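Local coordinates for probable ss-1,3-N-acetylglucosaminyltransferase (PDB 6H21), which is probably a family 2 glycosyltransferase of the GT-A fold and holds uridine-diphosphate-N-acetylglucosamine beside manganese ions, at residues C[43-48]-C[113-118]; C[107-112]-C[220-225]. One frame throughout, in Å; residues are numbered along the deposited sequence.

Interaction 1. Residues C[43-48]-C[113-118]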
loop_
_atom_site.group_PDB
_atom_site.type_symbol
_atom_site.label_atom_id
_atom_site.label_comp_id
_atom_site.label_asym_id
_atom_site.label_seq_id
_atom_site.Cartn_x
_atom_site.Cartn_y
_atom_site.Cartn_z
ATOM N N LEU C 43 -42.482 -29.083 -22.898
ATOM C CA LEU C 43 -43.670 -29.875 -23.195
ATOM C C LEU C 43 -43.410 -31.379 -23.017
ATOM O O LEU C 43 -44.372 -32.129 -22.824
ATOM C CB LEU C 43 -44.177 -29.538 -24.600
ATOM C CG LEU C 43 -44.760 -28.132 -24.734
ATOM C CD1 LEU C 43 -45.406 -27.940 -26.091
ATOM C CD2 LEU C 43 -45.759 -27.838 -23.626
ATOM N N ASN C 44 -42.137 -31.800 -23.014
ATOM C CA ASN C 44 -41.756 -33.225 -22.898
ATOM C C ASN C 44 -41.310 -33.544 -21.457
ATOM O O ASN C 44 -40.349 -34.275 -21.229
ATOM C CB ASN C 44 -40.699 -33.594 -23.947
ATOM C CG ASN C 44 -41.211 -33.481 -25.375
ATOM O OD1 ASN C 44 -42.411 -33.617 -25.640
ATOM N ND2 ASN C 44 -40.312 -33.253 -26.323
ATOM N N GLN C 45 -42.060 -33.073 -20.465
ATOM C CA GLN C 45 -41.739 -33.360 -19.059
ATOM C C GLN C 45 -42.342 -34.708 -18.643
ATOM O O GLN C 45 -43.359 -35.134 -19.180
ATOM C CB GLN C 45 -42.263 -32.243 -18.153
ATOM C CG GLN C 45 -41.464 -30.954 -18.256
ATOM C CD GLN C 45 -40.044 -31.148 -17.781
ATOM O OE1 GLN C 45 -39.807 -31.535 -16.637
ATOM N NE2 GLN C 45 -39.094 -30.896 -18.667
ATOM N N THR C 46 -41.731 -35.356 -17.646
ATOM C CA THR C 46 -42.303 -36.561 -17.052
ATOM C C THR C 46 -43.535 -36.226 -16.208
ATOM O O THR C 46 -44.394 -37.074 -16.042
ATOM C CB THR C 46 -41.289 -37.309 -16.191
ATOM O OG1 THR C 46 -40.816 -36.406 -15.191
ATOM C CG2 THR C 46 -40.158 -37.854 -17.031
ATOM N N MET C 47 -43.605 -34.999 -15.677
ATOM C CA MET C 47 -44.790 -34.540 -14.964
ATOM C C MET C 47 -46.000 -34.602 -15.903
ATOM O O MET C 47 -45.898 -34.270 -17.081
ATOM C CB MET C 47 -44.649 -33.109 -14.447
ATOM C CG MET C 47 -45.909 -32.588 -13.772
ATOM S SD MET C 47 -45.657 -31.008 -12.920
ATOM C CE MET C 47 -44.726 -31.559 -11.495
ATOM N N LYS C 48 -47.139 -34.991 -15.320
ATOM C CA LYS C 48 -48.438 -35.072 -15.978
ATOM C C LYS C 48 -48.752 -33.708 -16.607
ATOM O O LYS C 48 -48.613 -32.656 -15.980
ATOM C CB LYS C 48 -49.479 -35.507 -14.937
ATOM C CG LYS C 48 -50.788 -36.068 -15.468
ATOM C CD LYS C 48 -51.555 -36.879 -14.436
ATOM N N ASP C 113 -32.617 -21.636 -22.885
ATOM C CA ASP C 113 -32.091 -22.775 -22.052
ATOM C C ASP C 113 -32.990 -24.014 -22.233
ATOM O O ASP C 113 -33.949 -23.975 -22.997
ATOM C CB ASP C 113 -31.959 -22.358 -20.583
ATOM C CG ASP C 113 -30.975 -21.215 -20.334
ATOM O OD1 ASP C 113 -30.029 -21.070 -21.128
ATOM O OD2 ASP C 113 -31.187 -20.468 -19.345
ATOM N N LEU C 114 -32.647 -25.124 -21.569
ATOM C CA LEU C 114 -33.326 -26.425 -21.747
ATOM C C LEU C 114 -33.599 -27.050 -20.373
ATOM O O LEU C 114 -32.722 -27.046 -19.510
ATOM C CB LEU C 114 -32.436 -27.367 -22.560
ATOM C CG LEU C 114 -31.987 -26.866 -23.929
ATOM C CD1 LEU C 114 -30.919 -27.787 -24.518
ATOM C CD2 LEU C 114 -33.180 -26.754 -24.863
ATOM N N LEU C 115 -34.816 -27.574 -20.185
ATOM C CA LEU C 115 -35.141 -28.398 -19.016
ATOM C C LEU C 115 -34.821 -29.869 -19.315
ATOM O O LEU C 115 -35.102 -30.373 -20.405
ATOM C CB LEU C 115 -36.628 -28.254 -18.679
ATOM C CG LEU C 115 -37.069 -26.923 -18.084
ATOM C CD1 LEU C 115 -38.496 -27.025 -17.570
ATOM C CD2 LEU C 115 -36.131 -26.483 -16.966
ATOM N N HIS C 116 -34.232 -30.554 -18.332
ATOM C CA HIS C 116 -34.239 -32.010 -18.281
ATOM C C HIS C 116 -35.703 -32.482 -18.220
ATOM O O HIS C 116 -36.546 -31.836 -17.612
ATOM C CB HIS C 116 -33.382 -32.463 -17.093
ATOM C CG HIS C 116 -33.043 -33.908 -17.084
ATOM N ND1 HIS C 116 -33.974 -34.878 -16.761
ATOM C CD2 HIS C 116 -31.882 -34.554 -17.325
ATOM C CE1 HIS C 116 -33.400 -36.064 -16.831
ATOM N NE2 HIS C 116 -32.109 -35.887 -17.161
ATOM N N GLU C 117 -36.004 -33.626 -18.844
ATOM C CA GLU C 117 -37.395 -34.145 -18.898
ATOM C C GLU C 117 -37.942 -34.411 -17.485
ATOM O O GLU C 117 -39.154 -34.363 -17.294
ATOM C CB GLU C 117 -37.503 -35.391 -19.792
ATOM C CG GLU C 117 -36.726 -36.606 -19.293
ATOM C CD GLU C 117 -36.852 -37.856 -20.165
ATOM O OE1 GLU C 117 -37.253 -37.739 -21.347
ATOM O OE2 GLU C 117 -36.542 -38.954 -19.671
ATOM N N ARG C 118 -37.065 -34.666 -16.506
ATOM C CA ARG C 118 -37.479 -34.998 -15.132
ATOM C C ARG C 118 -37.554 -33.765 -14.219
ATOM O O ARG C 118 -37.971 -33.903 -13.045
ATOM C CB ARG C 118 -36.503 -35.993 -14.501
ATOM C CG ARG C 118 -36.457 -37.343 -15.196
ATOM C CD ARG C 118 -35.478 -38.279 -14.511
ATOM N NE ARG C 118 -35.896 -38.493 -13.129
ATOM C CZ ARG C 118 -36.681 -39.486 -12.708
ATOM N NH1 ARG C 118 -36.982 -40.500 -13.506
ATOM N NH2 ARG C 118 -37.145 -39.462 -11.473
#
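In the GT-A domain, the loop that leaves helix 35-43 meets the turn between strand 114-115 and helix 119-129, and Gln45 and Thr46 bind this turn through its carbonyl oxygens. A glutamine suits the place because one primary amide can serve donors and acceptors in a confined space. The Gln45 chain bends at chi2 (-64°), which brings CD back toward the turn. Its NE2 donates to His116 O over 2.9 Å; that oxygen lies almost in the amide plane of Gln45, while NE2 sits above the plane of the His116 carbonyl. NE2 also gives a hydrogen to Ser41 O, and OE1 accepts from Leu120 N, so partners on both atoms fix the flip of the amide. That grip probably explains why OE1 is tolerated 3.0 Å from Glu117 O, an acceptor facing an acceptor. The same NE2 rests 3.6 Å from Leu115 CB, the two side chains crossing at about a right angle.

Main chain to main chain, Thr46 N donates to Glu117 O at 2.8 Å, and Gln45 CA adds a CA-H...O contact to that oxygen. Beside this bond Asn44 O lies 3.4 Å from Glu117 CB, and Thr46 CG2 comes within 4.2 Å of Arg118 CG. The turn is braced from within: His116 ND1 accepts from Arg118 N, which lies near the plane of the imidazole ring, as a cap before the helix.

Around this surface contact, Leu115 packs on Val42 of helix 35-43, Gln45 touches Tyr52 of strand 52-58, and Arg118 forms a salt bridge with Asp122 of helix 119-129.

Interaction 2. Residues C[107-112]-C[220-225]. With MN (manganese (II) ion), chain Z; MN (manganese (II) ion), chain Y; UD1 (uridine-diphosphate-N-acetylglucosamine), chain X.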
loop_
_atom_site.group_PDB
_atom_site.type_symbol
_atom_site.label_atom_id
_atom_site.label_comp_id
_atom_site.label_asym_id
_atom_site.label_seq_id
_atom_site.Cartn_x
_atom_site.Cartn_y
_atom_site.Cartn_z
ATOM N N PHE C 107 -41.545 -21.608 -11.848
ATOM C CA PHE C 107 -40.206 -21.927 -12.293
ATOM C C PHE C 107 -39.856 -20.999 -13.459
ATOM O O PHE C 107 -40.539 -21.005 -14.503
ATOM C CB PHE C 107 -40.087 -23.399 -12.690
ATOM C CG PHE C 107 -38.659 -23.839 -12.848
ATOM C CD1 PHE C 107 -37.855 -23.287 -13.832
ATOM C CD2 PHE C 107 -38.094 -24.759 -11.985
ATOM C CE1 PHE C 107 -36.525 -23.666 -13.963
ATOM C CE2 PHE C 107 -36.760 -25.124 -12.109
ATOM C CZ PHE C 107 -35.980 -24.587 -13.101
ATOM N N PHE C 108 -38.793 -20.205 -13.288
ATOM C CA PHE C 108 -38.350 -19.297 -14.336
ATOM C C PHE C 108 -37.398 -20.040 -15.280
ATOM O O PHE C 108 -36.378 -20.598 -14.876
ATOM C CB PHE C 108 -37.735 -18.023 -13.744
ATOM C CG PHE C 108 -38.696 -17.223 -12.901
ATOM C CD1 PHE C 108 -39.659 -16.422 -13.493
ATOM C CD2 PHE C 108 -38.663 -17.302 -11.520
ATOM C CE1 PHE C 108 -40.559 -15.703 -12.718
ATOM C CE2 PHE C 108 -39.563 -16.580 -10.746
ATOM C CZ PHE C 108 -40.502 -15.775 -11.345
ATOM N N LEU C 109 -37.761 -20.020 -16.561
ATOM C CA LEU C 109 -36.987 -20.595 -17.639
ATOM C C LEU C 109 -36.664 -19.482 -18.635
ATOM O O LEU C 109 -37.553 -18.806 -19.095
ATOM C CB LEU C 109 -37.806 -21.707 -18.296
ATOM C CG LEU C 109 -37.252 -22.266 -19.602
ATOM C CD1 LEU C 109 -35.905 -22.953 -19.392
ATOM C CD2 LEU C 109 -38.252 -23.217 -20.229
ATOM N N ASP C 110 -35.380 -19.320 -18.960
ATOM C CA ASP C 110 -34.984 -18.400 -20.022
ATOM C C ASP C 110 -35.204 -19.104 -21.370
ATOM O O ASP C 110 -35.081 -20.342 -21.468
ATOM C CB ASP C 110 -33.564 -17.872 -19.792
ATOM C CG ASP C 110 -33.447 -16.954 -18.585
ATOM O OD1 ASP C 110 -34.502 -16.504 -18.063
ATOM O OD2 ASP C 110 -32.301 -16.676 -18.177
ATOM N N SER C 111 -35.530 -18.293 -22.385
ATOM C CA SER C 111 -35.997 -18.721 -23.698
ATOM C C SER C 111 -34.905 -19.434 -24.511
ATOM O O SER C 111 -35.202 -20.016 -25.546
ATOM C CB SER C 111 -36.529 -17.541 -24.472
ATOM O OG SER C 111 -35.541 -16.532 -24.562
ATOM N N ASP C 112 -33.653 -19.381 -24.054
ATOM C CA ASP C 112 -32.546 -20.013 -24.766
ATOM C C ASP C 112 -32.063 -21.295 -24.055
ATOM O O ASP C 112 -31.184 -21.971 -24.570
ATOM C CB ASP C 112 -31.390 -19.019 -24.965
ATOM C CG ASP C 112 -30.845 -18.415 -23.680
ATOM O OD1 ASP C 112 -31.466 -18.619 -22.612
ATOM O OD2 ASP C 112 -29.790 -17.737 -23.739
ATOM N N GLU C 220 -28.552 -33.188 -14.152
ATOM C CA GLU C 220 -28.415 -31.788 -14.531
ATOM C C GLU C 220 -29.782 -31.328 -15.057
ATOM O O GLU C 220 -30.108 -31.528 -16.230
ATOM C CB GLU C 220 -27.285 -31.609 -15.549
ATOM C CG GLU C 220 -25.901 -31.940 -14.998
ATOM C CD GLU C 220 -24.757 -31.665 -15.967
ATOM O OE1 GLU C 220 -25.017 -31.482 -17.169
ATOM O OE2 GLU C 220 -23.608 -31.632 -15.517
ATOM N N TYR C 221 -30.584 -30.743 -14.164
ATOM C CA TYR C 221 -32.004 -30.524 -14.395
ATOM C C TYR C 221 -32.253 -29.301 -15.287
ATOM O O TYR C 221 -33.262 -29.252 -15.979
ATOM C CB TYR C 221 -32.739 -30.319 -13.070
ATOM C CG TYR C 221 -32.937 -31.571 -12.255
ATOM C CD1 TYR C 221 -33.797 -32.567 -12.691
ATOM C CD2 TYR C 221 -32.285 -31.750 -11.043
ATOM C CE1 TYR C 221 -34.012 -33.710 -11.937
ATOM C CE2 TYR C 221 -32.484 -32.891 -10.281
ATOM C CZ TYR C 221 -33.350 -33.872 -10.731
ATOM O OH TYR C 221 -33.560 -35.001 -10.000
ATOM N N TYR C 222 -31.365 -28.304 -15.215
ATOM C CA TYR C 222 -31.482 -27.065 -15.990
ATOM C C TYR C 222 -30.177 -26.836 -16.755
ATOM O O TYR C 222 -29.131 -26.703 -16.137
ATOM C CB TYR C 222 -31.790 -25.880 -15.071
ATOM C CG TYR C 222 -32.125 -24.606 -15.801
ATOM C CD1 TYR C 222 -31.157 -23.901 -16.503
ATOM C CD2 TYR C 222 -33.407 -24.095 -15.787
ATOM C CE1 TYR C 222 -31.473 -22.748 -17.197
ATOM C CE2 TYR C 222 -33.735 -22.932 -16.460
ATOM C CZ TYR C 222 -32.760 -22.249 -17.162
ATOM O OH TYR C 222 -33.089 -21.112 -17.832
ATOM N N ILE C 223 -30.260 -26.802 -18.091
ATOM C CA ILE C 223 -29.085 -26.689 -18.945
ATOM C C ILE C 223 -28.982 -25.245 -19.443
ATOM O O ILE C 223 -29.849 -24.782 -20.178
ATOM C CB ILE C 223 -29.147 -27.706 -20.105
ATOM C CG1 ILE C 223 -29.295 -29.138 -19.584
ATOM C CG2 ILE C 223 -27.940 -27.566 -21.011
ATOM C CD1 ILE C 223 -30.064 -30.053 -20.510
ATOM N N VAL C 224 -27.919 -24.553 -19.005
ATOM C CA VAL C 224 -27.637 -23.198 -19.388
ATOM C C VAL C 224 -26.918 -23.250 -20.740
ATOM O O VAL C 224 -25.874 -23.845 -20.847
ATOM C CB VAL C 224 -26.798 -22.473 -18.317
ATOM C CG1 VAL C 224 -26.360 -21.088 -18.791
ATOM C CG2 VAL C 224 -27.532 -22.369 -16.979
ATOM N N VAL C 225 -27.498 -22.652 -21.781
ATOM C CA VAL C 225 -26.824 -22.658 -23.065
ATOM C C VAL C 225 -26.131 -21.306 -23.260
ATOM O O VAL C 225 -26.734 -20.250 -23.057
ATOM C CB VAL C 225 -27.736 -23.029 -24.253
ATOM C CG1 VAL C 225 -28.790 -24.059 -23.890
ATOM C CG2 VAL C 225 -28.374 -21.834 -24.926
HETATM MN MN MN Z . -28.392 -16.516 -25.263
HETATM MN MN MN Y . -29.843 -17.394 -21.538
HETATM C "C1'" UD1 X . -28.267 -13.792 -18.060
HETATM C "C2'" UD1 X . -27.978 -14.586 -16.783
HETATM C "C3'" UD1 X . -29.218 -15.376 -16.370
HETATM C "C4'" UD1 X . -30.409 -14.428 -16.244
HETATM C "C5'" UD1 X . -30.571 -13.541 -17.482
HETATM C "C6'" UD1 X . -31.684 -12.503 -17.309
HETATM C "C7'" UD1 X . -25.642 -15.312 -16.454
HETATM C "C8'" UD1 X . -24.625 -16.376 -16.770
HETATM N "N2'" UD1 X . -26.853 -15.490 -16.988
HETATM O "O1'" UD1 X . -28.606 -14.733 -19.084
HETATM O "O3'" UD1 X . -28.978 -16.054 -15.128
HETATM O "O4'" UD1 X . -31.594 -15.205 -16.063
HETATM O "O5'" UD1 X . -29.338 -12.876 -17.824
HETATM O "O6'" UD1 X . -31.522 -11.730 -16.123
HETATM O "O7'" UD1 X . -25.376 -14.355 -15.746
HETATM N N1 UD1 X . -35.519 -11.041 -22.595
HETATM C C2 UD1 X . -36.665 -10.236 -22.464
HETATM N N3 UD1 X . -36.703 -9.004 -22.959
HETATM C C4 UD1 X . -35.659 -8.496 -23.602
HETATM C C5 UD1 X . -34.501 -9.259 -23.755
HETATM C C6 UD1 X . -34.437 -10.551 -23.230
HETATM O O2 UD1 X . -37.670 -10.650 -21.873
HETATM O O4 UD1 X . -35.764 -7.336 -24.058
HETATM C C1B UD1 X . -35.565 -12.378 -22.001
HETATM C C2B UD1 X . -34.992 -13.473 -22.885
HETATM O "O2'" UD1 X . -35.928 -13.866 -23.883
HETATM C C3B UD1 X . -34.694 -14.556 -21.861
HETATM C C4B UD1 X . -34.356 -13.775 -20.593
HETATM O O4B UD1 X . -34.812 -12.427 -20.791
HETATM O O3B UD1 X . -35.850 -15.373 -21.635
HETATM C C5B UD1 X . -32.865 -13.737 -20.307
HETATM O O5B UD1 X . -32.179 -13.431 -21.513
HETATM P PA UD1 X . -30.896 -14.257 -21.993
HETATM O O1A UD1 X . -30.495 -13.649 -23.298
HETATM O O2A UD1 X . -31.084 -15.765 -21.844
HETATM O O3A UD1 X . -29.860 -13.776 -20.895
HETATM P PB UD1 X . -28.443 -14.463 -20.644
HETATM O O1B UD1 X . -27.390 -13.425 -20.879
HETATM O O2B UD1 X . -28.308 -15.807 -21.344
HETATM O O HOH W 1 -30.305 -17.848 -19.378
HETATM O O HOH W 2 -28.453 -19.049 -21.378
#
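Apolar packing joins Phe107 and Leu109 to the ring of Tyr222. Phe107 CE1 lies 3.6 Å from Tyr222 CD2, each atom at the edge of the other ring and near its plane, so the rings meet rim to rim rather than stacking. Leu109 CD1 approaches Tyr222 CE2 obliquely. Tyr222 CG stands anti to its backbone N (chi1 -171°), and the ring reaches across to the other segment.

Tyrosine suits this place because its ring is apolar while its tip can bond. Its OH accepts from Asp110 N at 3.1 Å in a nearly straight bond (168°), and is also hydrogen-bonded to Asp113 OD2.

Polar contacts with the ligand follow along the chain. Asp110 OD2 accepts from UD1 O4', and its OD1 pairs with Arg94 in a salt bridge. Ser111 N donates to UD1 O3B, while Ser111 OG bonds UD1 O2'.

Metal bonds centre on Asp112, whose short carboxylate grips one manganese through both oxygens, OD1 at 2.3 Å and OD2 at 2.2 Å; OD2 also bridges to the second manganese at 2.4 Å. UD1 O2A and O2B and two waters bring the first ion to six ligand atoms. One water donates to Asp110 OD2, the other to Val225 O.

Asp110 and Asp112 are consistent with the DxD motif of GT-A enzymes: the manganese would offset the negative charge gathered by carboxylate and diphosphate, with the Tyr222 hydroxyl bonded to the backbone N of Asp110.

In the fold
Interaction 1 is a surface contact and interaction 2 a buried one, yet the chain runs directly from 107-112 into 113-118, and strands 114-115 and 222-225 are antiparallel neighbours in one sheet. Asp113, where the two meet, also takes Val225 N on its OD1, while Leu114 pairs with Ile223 through the backbone. Both contacts also lean on helix 35-43. Their chemistry follows their place. Out at the surface, an amide and main-chain groups join loop to turn without any metal; nearer the centre, aromatic and aliphatic packing backs carboxylates that face manganese and uridine-diphosphate-N-acetylglucosamine.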